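Local coordinates for protein D-threo-3-hydroxyaspartate dehydratase (Delftia, PDB 3WQC) that catalyses the pyridoxal-phosphate-dependent dehydration of D-threo-3-hydroxyaspartate to oxaloacetate and ammonia, and also acts on L-threo- and L-erythro-3-hydroxyaspartate and D-serine, at residues L117-V122 with Q126-F131; F131-G136 with G172-G177; R317-F322 with T353-L358. All coordinates share one frame; numbering follows the deposited sequence.

Contact 1: residues L117-V122 with Q126-F131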
loop_
_atom_site.group_PDB
_atom_site.type_symbol
_atom_site.label_atom_id
_atom_site.label_comp_id
_atom_site.label_asym_id
_atom_site.label_seq_id
_atom_site.Cartn_x
_atom_site.Cartn_y
_atom_site.Cartn_z
ATOM N N LEU B 117 6.546 25.821 5.785
ATOM C CA LEU B 117 5.458 25.076 6.462
ATOM C C LEU B 117 4.119 25.713 6.081
ATOM O O LEU B 117 4.114 26.882 5.610
ATOM C CB LEU B 117 5.637 25.164 8.012
ATOM C CG LEU B 117 7.030 24.767 8.482
ATOM C CD1 LEU B 117 7.121 24.920 10.011
ATOM C CD2 LEU B 117 7.292 23.249 8.095
ATOM N N ILE B 118 3.013 25.018 6.334
ATOM C CA ILE B 118 1.698 25.565 6.014
ATOM C C ILE B 118 0.809 25.402 7.226
ATOM O O ILE B 118 0.930 24.448 8.019
ATOM C CB ILE B 118 1.078 24.919 4.739
ATOM C CG1 ILE B 118 0.555 23.504 4.983
ATOM C CG2 ILE B 118 2.089 24.983 3.568
ATOM C CD1 ILE B 118 -0.228 22.966 3.763
ATOM N N VAL B 119 -0.151 26.327 7.371
ATOM C CA VAL B 119 -1.171 26.245 8.437
ATOM C C VAL B 119 -2.514 26.684 7.854
ATOM O O VAL B 119 -2.573 27.419 6.851
ATOM C CB VAL B 119 -0.858 27.104 9.710
ATOM C CG1 VAL B 119 0.465 26.645 10.319
ATOM C CG2 VAL B 119 -0.839 28.591 9.410
ATOM N N ASP B 120 -3.574 26.406 8.613
ATOM C CA ASP B 120 -4.936 26.889 8.286
ATOM C C ASP B 120 -5.743 27.249 9.527
ATOM O O ASP B 120 -6.990 27.348 9.427
ATOM C CB ASP B 120 -5.703 25.927 7.384
ATOM C CG ASP B 120 -6.076 24.655 8.053
ATOM O OD1 ASP B 120 -5.756 24.423 9.238
ATOM O OD2 ASP B 120 -6.766 23.810 7.389
ATOM N N SER B 121 -5.036 27.508 10.656
ATOM C CA SER B 121 -5.737 27.790 11.870
ATOM C C SER B 121 -4.922 28.787 12.712
ATOM O O SER B 121 -3.697 28.827 12.615
ATOM C CB SER B 121 -6.032 26.506 12.678
ATOM O OG SER B 121 -4.811 25.925 13.142
ATOM N N VAL B 122 -5.661 29.538 13.534
ATOM C CA VAL B 122 -4.975 30.442 14.481
ATOM C C VAL B 122 -4.130 29.606 15.459
ATOM O O VAL B 122 -3.009 29.971 15.780
ATOM C CB VAL B 122 -6.024 31.267 15.218
ATOM C CG1 VAL B 122 -5.323 32.078 16.325
ATOM C CG2 VAL B 122 -6.757 32.199 14.237
ATOM N N GLN B 126 -0.221 30.155 16.134
ATOM C CA GLN B 126 0.274 30.549 17.442
ATOM C C GLN B 126 1.367 29.553 17.873
ATOM O O GLN B 126 2.371 30.009 18.473
ATOM C CB GLN B 126 -0.835 30.483 18.497
ATOM C CG GLN B 126 -1.858 31.618 18.352
ATOM C CD GLN B 126 -2.932 31.575 19.402
ATOM O OE1 GLN B 126 -3.090 30.569 20.126
ATOM N NE2 GLN B 126 -3.722 32.647 19.521
ATOM N N ALA B 127 1.200 28.255 17.600
ATOM C CA ALA B 127 2.227 27.280 18.048
ATOM C C ALA B 127 3.551 27.539 17.348
ATOM O O ALA B 127 4.649 27.485 17.943
ATOM C CB ALA B 127 1.740 25.854 17.753
ATOM N N ILE B 128 3.489 27.763 16.021
ATOM C CA ILE B 128 4.719 28.043 15.253
ATOM C C ILE B 128 5.372 29.338 15.764
ATOM O O ILE B 128 6.601 29.345 15.986
ATOM C CB ILE B 128 4.461 28.119 13.761
ATOM C CG1 ILE B 128 3.935 26.767 13.205
ATOM C CG2 ILE B 128 5.768 28.508 13.016
ATOM C CD1 ILE B 128 3.628 26.746 11.705
ATOM N N ALA B 129 4.587 30.414 15.915
ATOM C CA ALA B 129 5.208 31.699 16.280
ATOM C C ALA B 129 5.788 31.565 17.691
ATOM O O ALA B 129 6.867 32.126 17.934
ATOM C CB ALA B 129 4.102 32.754 16.221
ATOM N N ALA B 130 5.123 30.895 18.631
ATOM C CA ALA B 130 5.697 30.808 19.997
ATOM C C ALA B 130 6.991 29.995 19.970
ATOM O O ALA B 130 7.992 30.378 20.616
ATOM C CB ALA B 130 4.698 30.178 20.914
ATOM N N PHE B 131 7.028 28.893 19.174
ATOM C CA PHE B 131 8.257 28.144 19.151
ATOM C C PHE B 131 9.384 28.879 18.460
ATOM O O PHE B 131 10.559 28.843 18.881
ATOM C CB PHE B 131 7.928 26.784 18.431
ATOM C CG PHE B 131 9.111 25.828 18.439
ATOM C CD1 PHE B 131 9.469 25.185 19.639
ATOM C CD2 PHE B 131 9.808 25.528 17.252
ATOM C CE1 PHE B 131 10.528 24.246 19.666
ATOM C CE2 PHE B 131 10.880 24.578 17.313
ATOM C CZ PHE B 131 11.187 23.931 18.484
#

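Contact 2: residues F131-G136 with G172-G177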
loop_
_atom_site.group_PDB
_atom_site.type_symbol
_atom_site.label_atom_id
_atom_site.label_comp_id
_atom_site.label_asym_id
_atom_site.label_seq_id
_atom_site.Cartn_x
_atom_site.Cartn_y
_atom_site.Cartn_z
ATOM N N PHE B 131 7.028 28.893 19.174
ATOM C CA PHE B 131 8.257 28.144 19.151
ATOM C C PHE B 131 9.384 28.879 18.460
ATOM O O PHE B 131 10.559 28.843 18.881
ATOM C CB PHE B 131 7.928 26.784 18.431
ATOM C CG PHE B 131 9.111 25.828 18.439
ATOM C CD1 PHE B 131 9.469 25.185 19.639
ATOM C CD2 PHE B 131 9.808 25.528 17.252
ATOM C CE1 PHE B 131 10.528 24.246 19.666
ATOM C CE2 PHE B 131 10.880 24.578 17.313
ATOM C CZ PHE B 131 11.187 23.931 18.484
ATOM N N GLY B 132 9.034 29.573 17.366
ATOM C CA GLY B 132 10.015 30.383 16.633
ATOM C C GLY B 132 10.586 31.452 17.559
ATOM O O GLY B 132 11.795 31.733 17.531
ATOM N N ARG B 133 9.739 32.164 18.332
ATOM C CA ARG B 133 10.285 33.167 19.248
ATOM C C ARG B 133 11.217 32.476 20.275
ATOM O O ARG B 133 12.310 32.998 20.596
ATOM C CB ARG B 133 9.103 33.849 19.961
ATOM C CG ARG B 133 8.441 34.811 18.983
ATOM C CD ARG B 133 7.480 35.800 19.698
ATOM N NE ARG B 133 6.459 35.065 20.425
ATOM C CZ ARG B 133 5.289 34.670 19.910
ATOM N NH1 ARG B 133 5.034 34.949 18.604
ATOM N NH2 ARG B 133 4.397 33.998 20.700
ATOM N N GLU B 134 10.776 31.363 20.854
ATOM C CA GLU B 134 11.611 30.639 21.852
ATOM C C GLU B 134 12.974 30.274 21.308
ATOM O O GLU B 134 13.996 30.337 22.029
ATOM C CB GLU B 134 10.888 29.388 22.408
ATOM C CG GLU B 134 11.589 28.648 23.479
ATOM C CD GLU B 134 10.952 27.229 23.739
ATOM O OE1 GLU B 134 11.038 26.225 22.919
ATOM O OE2 GLU B 134 10.338 27.086 24.787
ATOM N N GLN B 135 12.969 29.795 20.066
ATOM C CA GLN B 135 14.192 29.239 19.422
ATOM C C GLN B 135 14.967 30.214 18.557
ATOM O O GLN B 135 15.973 29.844 17.971
ATOM C CB GLN B 135 13.797 28.023 18.554
ATOM C CG GLN B 135 13.145 26.944 19.429
ATOM C CD GLN B 135 14.076 26.341 20.439
ATOM O OE1 GLN B 135 15.295 26.248 20.174
ATOM N NE2 GLN B 135 13.560 26.006 21.634
ATOM N N GLY B 136 14.478 31.450 18.416
ATOM C CA GLY B 136 15.123 32.463 17.558
ATOM C C GLY B 136 15.052 32.130 16.068
ATOM O O GLY B 136 16.026 32.327 15.314
ATOM N N GLY B 172 3.883 37.891 15.134
ATOM C CA GLY B 172 4.642 36.951 15.924
ATOM C C GLY B 172 6.078 36.839 15.478
ATOM O O GLY B 172 6.817 36.043 16.097
ATOM N N GLY B 173 6.487 37.534 14.418
ATOM C CA GLY B 173 7.867 37.513 13.926
ATOM C C GLY B 173 8.219 36.410 12.977
ATOM O O GLY B 173 9.389 36.222 12.593
ATOM N N MET B 174 7.178 35.721 12.509
ATOM C CA MET B 174 7.427 34.731 11.451
ATOM C C MET B 174 7.311 35.360 10.077
ATOM O O MET B 174 6.882 36.541 9.933
ATOM C CB MET B 174 6.376 33.611 11.568
ATOM C CG MET B 174 6.292 32.964 12.991
ATOM S SD MET B 174 7.921 32.204 13.504
ATOM C CE MET B 174 8.527 33.350 14.782
ATOM N N ARG B 175 7.729 34.622 9.036
ATOM C CA ARG B 175 7.690 35.159 7.679
ATOM C C ARG B 175 6.433 34.603 7.039
ATOM O O ARG B 175 6.385 33.381 6.710
ATOM C CB ARG B 175 8.936 34.696 6.877
ATOM C CG ARG B 175 8.883 35.051 5.373
ATOM C CD ARG B 175 10.187 34.653 4.611
ATOM N NE ARG B 175 11.300 35.426 5.096
ATOM C CZ ARG B 175 12.390 35.651 4.396
ATOM N NH1 ARG B 175 13.337 36.415 4.893
ATOM N NH2 ARG B 175 12.537 35.079 3.212
ATOM N N LEU B 176 5.402 35.415 6.838
ATOM C CA LEU B 176 4.189 34.979 6.152
ATOM C C LEU B 176 4.543 35.021 4.657
ATOM O O LEU B 176 4.726 36.090 4.017
ATOM C CB LEU B 176 3.067 35.972 6.466
ATOM C CG LEU B 176 1.782 35.723 5.732
ATOM C CD1 LEU B 176 1.193 34.406 5.761
ATOM C CD2 LEU B 176 0.659 36.751 6.060
ATOM N N GLY B 177 4.751 33.854 4.057
ATOM C CA GLY B 177 5.416 33.773 2.782
ATOM C C GLY B 177 4.481 33.637 1.604
ATOM O O GLY B 177 4.912 33.756 0.427
#

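Contact 3: residues R317-F322 with T353-L358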
loop_
_atom_site.group_PDB
_atom_site.type_symbol
_atom_site.label_atom_id
_atom_site.label_comp_id
_atom_site.label_asym_id
_atom_site.label_seq_id
_atom_site.Cartn_x
_atom_site.Cartn_y
_atom_site.Cartn_z
ATOM N N ARG B 317 2.673 -2.631 -24.474
ATOM C CA ARG B 317 1.477 -2.273 -25.237
ATOM C C ARG B 317 0.213 -2.841 -24.605
ATOM O O ARG B 317 0.107 -4.006 -24.249
ATOM C CB ARG B 317 1.555 -2.752 -26.657
ATOM C CG ARG B 317 2.849 -2.539 -27.366
ATOM C CD ARG B 317 2.611 -3.040 -28.793
ATOM N NE ARG B 317 3.827 -3.421 -29.480
ATOM C CZ ARG B 317 4.352 -4.636 -29.432
ATOM N NH1 ARG B 317 3.786 -5.571 -28.726
ATOM N NH2 ARG B 317 5.459 -4.902 -30.087
ATOM N N VAL B 318 -0.791 -2.034 -24.535
ATOM C CA VAL B 318 -2.038 -2.463 -23.925
ATOM C C VAL B 318 -2.644 -3.676 -24.625
ATOM O O VAL B 318 -2.693 -3.747 -25.868
ATOM C CB VAL B 318 -3.009 -1.271 -23.984
ATOM C CG1 VAL B 318 -4.452 -1.726 -23.728
ATOM C CG2 VAL B 318 -2.489 -0.212 -22.963
ATOM N N MET B 319 -3.184 -4.596 -23.820
ATOM C CA MET B 319 -3.921 -5.750 -24.318
ATOM C C MET B 319 -5.403 -5.527 -24.027
ATOM O O MET B 319 -5.910 -5.833 -22.921
ATOM C CB MET B 319 -3.409 -7.080 -23.697
ATOM C CG MET B 319 -2.014 -7.395 -24.142
ATOM S SD MET B 319 -1.418 -8.945 -23.374
ATOM C CE MET B 319 -2.209 -10.132 -24.479
ATOM N N PRO B 320 -6.112 -4.951 -25.029
ATOM C CA PRO B 320 -7.454 -4.463 -24.667
ATOM C C PRO B 320 -8.417 -5.541 -24.149
ATOM O O PRO B 320 -8.405 -6.711 -24.629
ATOM C CB PRO B 320 -8.009 -3.896 -25.987
ATOM C CG PRO B 320 -6.949 -4.132 -26.997
ATOM C CD PRO B 320 -5.683 -4.533 -26.386
ATOM N N GLY B 321 -9.230 -5.168 -23.169
ATOM C CA GLY B 321 -10.166 -6.130 -22.581
ATOM C C GLY B 321 -9.673 -7.075 -21.514
ATOM O O GLY B 321 -10.515 -7.752 -20.906
ATOM N N PHE B 322 -8.343 -7.104 -21.242
ATOM C CA PHE B 322 -7.832 -7.876 -20.083
ATOM C C PHE B 322 -7.397 -6.952 -18.991
ATOM O O PHE B 322 -6.630 -5.991 -19.261
ATOM C CB PHE B 322 -6.656 -8.755 -20.519
ATOM C CG PHE B 322 -7.098 -9.893 -21.462
ATOM C CD1 PHE B 322 -7.847 -10.979 -20.987
ATOM C CD2 PHE B 322 -6.868 -9.769 -22.800
ATOM C CE1 PHE B 322 -8.238 -12.021 -21.837
ATOM C CE2 PHE B 322 -7.254 -10.773 -23.696
ATOM C CZ PHE B 322 -7.967 -11.883 -23.217
ATOM N N THR B 353 4.801 -16.487 -18.605
ATOM C CA THR B 353 4.656 -15.235 -19.429
ATOM C C THR B 353 4.816 -14.011 -18.537
ATOM O O THR B 353 4.259 -13.996 -17.405
ATOM C CB THR B 353 3.244 -15.149 -20.064
ATOM O OG1 THR B 353 3.045 -16.280 -20.861
ATOM C CG2 THR B 353 3.036 -13.874 -20.934
ATOM N N ARG B 354 5.611 -13.076 -19.018
ATOM C CA ARG B 354 5.751 -11.763 -18.321
ATOM C C ARG B 354 4.829 -10.746 -18.949
ATOM O O ARG B 354 4.738 -10.625 -20.216
ATOM C CB ARG B 354 7.178 -11.260 -18.410
ATOM C CG ARG B 354 8.070 -12.099 -17.556
ATOM C CD ARG B 354 9.490 -11.674 -17.580
ATOM N NE ARG B 354 10.048 -12.518 -16.507
ATOM C CZ ARG B 354 10.867 -12.125 -15.541
ATOM N NH1 ARG B 354 11.411 -10.934 -15.588
ATOM N NH2 ARG B 354 11.200 -13.001 -14.589
ATOM N N LEU B 355 4.163 -9.968 -18.101
ATOM C CA LEU B 355 3.166 -8.949 -18.532
ATOM C C LEU B 355 3.513 -7.662 -17.784
ATOM O O LEU B 355 4.314 -7.677 -16.850
ATOM C CB LEU B 355 1.782 -9.380 -18.091
ATOM C CG LEU B 355 1.252 -10.632 -18.726
ATOM C CD1 LEU B 355 -0.025 -11.059 -18.045
ATOM C CD2 LEU B 355 1.099 -10.434 -20.251
ATOM N N ARG B 356 2.944 -6.537 -18.181
ATOM C CA ARG B 356 3.138 -5.290 -17.441
ATOM C C ARG B 356 1.735 -4.764 -17.102
ATOM O O ARG B 356 0.870 -4.732 -17.954
ATOM C CB ARG B 356 3.968 -4.294 -18.302
ATOM C CG ARG B 356 5.419 -4.788 -18.308
ATOM C CD ARG B 356 6.215 -4.115 -19.402
ATOM N NE ARG B 356 6.492 -2.694 -19.163
ATOM C CZ ARG B 356 7.218 -1.963 -20.017
ATOM N NH1 ARG B 356 7.439 -0.679 -19.729
ATOM N NH2 ARG B 356 7.677 -2.492 -21.176
ATOM N N ILE B 357 1.544 -4.295 -15.896
ATOM C CA ILE B 357 0.196 -3.870 -15.490
ATOM C C ILE B 357 0.197 -2.371 -15.229
ATOM O O ILE B 357 1.060 -1.854 -14.466
ATOM C CB ILE B 357 -0.272 -4.582 -14.193
ATOM C CG1 ILE B 357 0.012 -6.132 -14.176
ATOM C CG2 ILE B 357 -1.667 -4.185 -13.785
ATOM C CD1 ILE B 357 -0.735 -6.816 -15.312
ATOM N N LEU B 358 -0.664 -1.623 -15.925
ATOM C CA LEU B 358 -0.738 -0.185 -15.636
ATOM C C LEU B 358 -1.583 0.020 -14.380
ATOM O O LEU B 358 -2.666 -0.562 -14.252
ATOM C CB LEU B 358 -1.420 0.612 -16.806
ATOM C CG LEU B 358 -0.715 0.451 -18.185
ATOM C CD1 LEU B 358 -1.552 1.225 -19.245
ATOM C CD2 LEU B 358 0.735 0.910 -18.050
#

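Contact 1: residues L117-V122 with Q126-F131
The terminal amide of Q126 carries V122 over one of its faces: CG1 of V122 stands above it on the nitrogen side, 3.6 Å from NE2, with the two side chains oblique to one another. Q126 CG adds a second touch, 3.3 Å from V122 O. Both residues belong to the first turns of helix 122-135, the crossover helix of a beta-alpha-beta unit in the TIM-barrel-like domain of this alanine racemase relative, with strands 114-119 and 140-146 before and after it. Their backbones are joined by the helical bond from Q126 N to V122 O (2.8 Å, N-H...O angle 160°).

Deeper down, I128 turns from the helix to the strand. Its chain is fully extended at chi2 (179°), which carries CD1 to the methyls of L117 and V119, two residues whose CB atoms face the helix while I118 between them faces away. L117 CD1 is an ordinary neighbour at 4.3 Å. V119 and I128 instead run antiparallel, each passing alongside the other. V141 of the next strand, L102 and F139 close round I128, so the layer between helix and sheet is apolar here. At the more open end, L161 and I165 of helix 159-171 touch V122. S121 caps the helix N terminus, its OG hydrogen-bonded to A124 N. The tightest touch across the layer is V119 CG1 against I128 CD1, at 3.5 Å, shorter than usual for two carbons.

Contact 2: residues F131-G136 with G172-G177
R133 NH1 gives a hydrogen bond to G172 O, a fairly long one at 3.3 Å with an N-H...O angle of 155°. The oxygen lies close to the guanidinium plane and is met on a lone pair, from the side, the C=O...N angle being 106°. A bend at chi3 (-58°) swings the guanidinium round to this carbonyl, and R133 CG also passes 3.5 Å from G172 O. Beneath this polar edge, M174 bends at chi2 and chi3 and lays its methyl against the backbone of helix 122-135, with CE 3.8 Å from G132 CA and 3.9 Å from R133 N. With no side chain at G132, the methyl reaches the helix backbone directly.

Further out, a Schellman motif at G173 ends helix 159-171 and leads the chain into strand 175-180, which pairs with strand 140-146 through R175 and G177. F139 backs M174. On the helix, Q135 CG lies over the centre of the F131 ring, 3.6 Å above its plane, and Q135 OE1 binds R110 NH2. A cationic group beside a carbonyl at a helix C terminus probably gains some favourable electrostatics from the helix dipole.

Contact 3: residues R317-F322 with T353-L358
The side chains of V318 and L358 lie roughly perpendicular, the branch of one meeting the end of the other: V318 CG2 lies 4.1 Å from L358 CD1. L358 keeps CG beside its own backbone N and extends beyond it (chi2 177°), so that CD1 is carried towards the valine. One residue further on, M319 meets L355 instead. Here the chain is straight as far as the sulfur (chi2 179°) and then turns, so that SD rather than the terminal methyl is presented, 4.3 Å from L355 CD2. Both touches are apolar and loose, and the nearest CA atoms, those of V318 and L358, are 8.7 Å apart, too far for the backbones to pair directly.

Strand 310-312 explains that gap. It pairs antiparallel with strand 354-358, while M319 and F322 make backbone hydrogen bonds to V311; its C312 touches both V318 and L358, and V311 touches M319. V274 and L334, from other strands of the sheet, pack on L355. After M319 a type II beta turn, M319 to F322, redirects the chain, closed by the bond from F322 N to M319 O (3.2 Å), with G321 at its positive-phi position (phi 82°). The turn sends F322 into strand 322-327, where its ring meets F349 edge-to-face; M319 touches F349 as well. The short strand 318-319 thus packs on strand 354-358 of the mixed beta sheet, with strand 310-312 touching both, in the C-terminal domain, which belongs to the same broad grouping as the C-terminal domain of alanine racemase.

In the fold
From the N terminus, contact 1 comes first and closes the shortest loop, three helical residues at the turn from strand 114-119 into helix 122-135. Contact 2 opens where it ends, sharing F131, and closes a loop of 35 residues that takes in strand 140-146 and helix 159-171. The two sit about 9 Å apart, centre to centre, and touch through A129 and M174, so one helix is tied to the strand before it and to the loop that leads into strand 175-180. Contact 3 closes a separate 30-residue loop in the C-terminal beta domain, about 48 Å from contact 1 between centres. All three run in series; none nests or crosses.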